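Local coordinates for protein iron-regulated transcriptional activator AFT2 (Saccharomyces cerevisiae, PDB 4LMG) that activates genes of the iron regulon when iron is scarce, recognising the 5'-CACCC-3' core of iron-responsive promoter elements through its WRKY-GCM1-type DNA-binding domain, at residues D110-K113 with K114-N118. Numbering follows the deposited sequence.
Sequences DDYK and KFKEN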
ATOM      1  N   ASP A 110      14.274  10.995   6.265  1.00 47.96           N
ATOM      2  CA  ASP A 110      13.118  11.458   7.021  1.00 46.37           C
ATOM      3  C   ASP A 110      12.704  10.463   8.100  1.00 41.45           C
ATOM      4  O   ASP A 110      12.229  10.853   9.167  1.00 38.83           O
ATOM      5  CB  ASP A 110      11.944  11.731   6.080  1.00 48.72           C
ATOM      6  CG  ASP A 110      10.656  12.031   6.822  1.00 51.01           C
ATOM      7  OD1 ASP A 110      10.559  13.116   7.435  1.00 53.48           O
ATOM      8  OD2 ASP A 110       9.739  11.184   6.783  1.00 52.13           O
ATOM      9  N   ASP A 111      12.882   9.176   7.824  1.00 39.92           N
ATOM     10  CA  ASP A 111      12.499   8.150   8.787  1.00 46.37           C
ATOM     11  C   ASP A 111      13.425   8.126  10.000  1.00 36.79           C
ATOM     12  O   ASP A 111      12.976   7.885  11.120  1.00 39.36           O
ATOM     13  CB  ASP A 111      12.408   6.773   8.126  1.00 55.70           C
ATOM     14  CG  ASP A 111      11.041   6.515   7.514  1.00 72.01           C
ATOM     15  OD1 ASP A 111      10.026   6.809   8.182  1.00 72.90           O
ATOM     16  OD2 ASP A 111      10.978   6.026   6.366  1.00 81.16           O
ATOM     17  N   TYR A 112      14.712   8.379   9.784  1.00 31.36           N
ATOM     18  CA  TYR A 112      15.636   8.467  10.907  1.00 31.84           C
ATOM     19  C   TYR A 112      15.279   9.657  11.786  1.00 34.51           C
ATOM     20  O   TYR A 112      15.224   9.548  13.010  1.00 28.87           O
ATOM     21  CB  TYR A 112      17.084   8.585  10.437  1.00 35.66           C
ATOM     22  CG  TYR A 112      18.059   8.708  11.589  1.00 42.45           C
ATOM     23  CD1 TYR A 112      18.403   7.599  12.351  1.00 37.68           C
ATOM     24  CD2 TYR A 112      18.621   9.934  11.924  1.00 40.71           C
ATOM     25  CE1 TYR A 112      19.285   7.703  13.410  1.00 35.65           C
ATOM     26  CE2 TYR A 112      19.507  10.050  12.982  1.00 41.65           C
ATOM     27  CZ  TYR A 112      19.835   8.929  13.720  1.00 44.83           C
ATOM     28  OH  TYR A 112      20.713   9.032  14.774  1.00 46.22           O
ATOM     29  N   LYS A 113      15.031  10.796  11.153  1.00 36.09           N
ATOM     30  CA  LYS A 113      14.663  12.000  11.884  1.00 38.54           C
ATOM     31  C   LYS A 113      13.376  11.775  12.667  1.00 34.03           C
ATOM     32  O   LYS A 113      13.263  12.187  13.822  1.00 41.36           O
ATOM     33  CB  LYS A 113      14.526  13.186  10.930  1.00 42.27           C
ATOM     34  CG  LYS A 113      15.831  13.559  10.242  1.00 36.59           C
ATOM     35  CD  LYS A 113      15.634  14.692   9.247  1.00 48.41           C
ATOM     36  CE  LYS A 113      16.936  15.035   8.542  1.00 46.73           C
ATOM     37  NZ  LYS A 113      17.979  15.500   9.498  1.00 46.98           N
ATOM     38  N   LYS A 114      12.413  11.111  12.038  1.00 34.31           N
ATOM     39  CA  LYS A 114      11.173  10.760  12.715  1.00 29.88           C
ATOM     40  C   LYS A 114      11.446   9.752  13.827  1.00 27.49           C
ATOM     41  O   LYS A 114      10.834   9.810  14.893  1.00 26.23           O
ATOM     42  CB  LYS A 114      10.151  10.199  11.725  1.00 44.64           C
ATOM     43  CG  LYS A 114       9.550  11.247  10.802  1.00 54.89           C
ATOM     44  CD  LYS A 114       8.515  10.643   9.869  1.00 62.73           C
ATOM     45  CE  LYS A 114       7.805  11.725   9.069  1.00 74.82           C
ATOM     46  NZ  LYS A 114       6.825  11.156   8.103  1.00 80.72           N
ATOM     47  N   PHE A 115      12.366   8.828  13.569  1.00 27.27           N
ATOM     48  CA  PHE A 115      12.784   7.855  14.575  1.00 30.35           C
ATOM     49  C   PHE A 115      13.388   8.571  15.775  1.00 31.19           C
ATOM     50  O   PHE A 115      13.097   8.241  16.924  1.00 31.29           O
ATOM     51  CB  PHE A 115      13.799   6.879  13.977  1.00 34.17           C
ATOM     52  CG  PHE A 115      14.627   6.151  15.001  1.00 40.46           C
ATOM     53  CD1 PHE A 115      14.119   5.049  15.669  1.00 39.05           C
ATOM     54  CD2 PHE A 115      15.921   6.559  15.284  1.00 41.23           C
ATOM     55  CE1 PHE A 115      14.881   4.372  16.608  1.00 34.47           C
ATOM     56  CE2 PHE A 115      16.688   5.888  16.220  1.00 39.00           C
ATOM     57  CZ  PHE A 115      16.167   4.791  16.883  1.00 33.57           C
ATOM     58  N   LYS A 116      14.227   9.562  15.491  1.00 33.60           N
ATOM     59  CA  LYS A 116      14.903  10.327  16.529  1.00 32.16           C
ATOM     60  C   LYS A 116      13.904  11.127  17.359  1.00 33.19           C
ATOM     61  O   LYS A 116      14.023  11.207  18.581  1.00 33.37           O
ATOM     62  CB  LYS A 116      15.938  11.263  15.903  1.00 34.24           C
ATOM     63  CG  LYS A 116      16.940  11.823  16.891  1.00 38.56           C
ATOM     64  CD  LYS A 116      17.826  10.726  17.451  1.00 40.26           C
ATOM     65  CE  LYS A 116      18.793  11.283  18.481  1.00 47.80           C
ATOM     66  NZ  LYS A 116      19.545  12.455  17.952  1.00 45.54           N
ATOM     67  N   GLU A 117      12.918  11.719  16.690  1.00 32.39           N
ATOM     68  CA  GLU A 117      11.897  12.506  17.374  1.00 32.50           C
ATOM     69  C   GLU A 117      11.000  11.620  18.238  1.00 30.72           C
ATOM     70  O   GLU A 117      10.509  12.046  19.285  1.00 25.32           O
ATOM     71  CB  GLU A 117      11.056  13.290  16.365  1.00 36.44           C
ATOM     72  CG  GLU A 117       9.896  14.070  16.977  1.00 44.50           C
ATOM     73  CD  GLU A 117      10.345  15.299  17.753  1.00 54.59           C
ATOM     74  OE1 GLU A 117      11.563  15.462  17.974  1.00 46.98           O
ATOM     75  OE2 GLU A 117       9.475  16.110  18.139  1.00 61.13           O
ATOM     76  N   ASN A 118      10.786  10.387  17.794  1.00 26.22           N
ATOM     77  CA  ASN A 118       9.984   9.437  18.555  1.00 32.16           C
ATOM     78  C   ASN A 118      10.650   9.087  19.886  1.00 34.79           C
ATOM     79  O   ASN A 118       9.984   8.970  20.916  1.00 34.63           O
ATOM     80  CB  ASN A 118       9.717   8.178  17.731  1.00 43.58           C
ATOM     81  CG  ASN A 118       8.924   7.139  18.497  1.00 61.10           C
ATOM     82  OD1 ASN A 118       9.447   6.084  18.859  1.00 65.31           O
ATOM     83  ND2 ASN A 118       7.653   7.434  18.754  1.00 61.38           N
TER
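Asp110 and Lys114 form a salt bridge on the exposed side of an amphipathic helix, with OD2 of Asp110 3.2 Å from NZ of Lys114. This is the i to i+4 spacing of an alpha-helix, the acid nearer the N-terminus and the lysine one turn on. The lysine sends CG away from its own carbonyl carbon (chi1 -73°) and then runs fully extended, which brings CE across to OD2 of Asp110 (3.0 Å), with NZ just beyond. Backbone bonding is regular: the N-H groups of Lys114, Phe115, Lys116 and Glu117 bind the carbonyl oxygens four residues earlier.

The i to i+3 pair Tyr112 and Phe115 puts its rings on the inward side. Tyr112 CD1 and CE1 each lie 4.0 Å from Phe115 CD2, and the rings meet obliquely, their planes at 35°. The carbonyl oxygen of Tyr112 approaches the rim of the Phe115 ring, almost level with it. Tyr112 OH and Lys116 NZ share Glu135 as a partner.

Both rings also pack edge-to-face on Tyr30. Phe115 touches Gln26 and Lys27 of helix 21-29 and meets Phe131 of helix 125-139 edge-to-face, so helix 110-121 packs against both helices, while Asp111 ties its start to Arg51, just beyond strand 45-50.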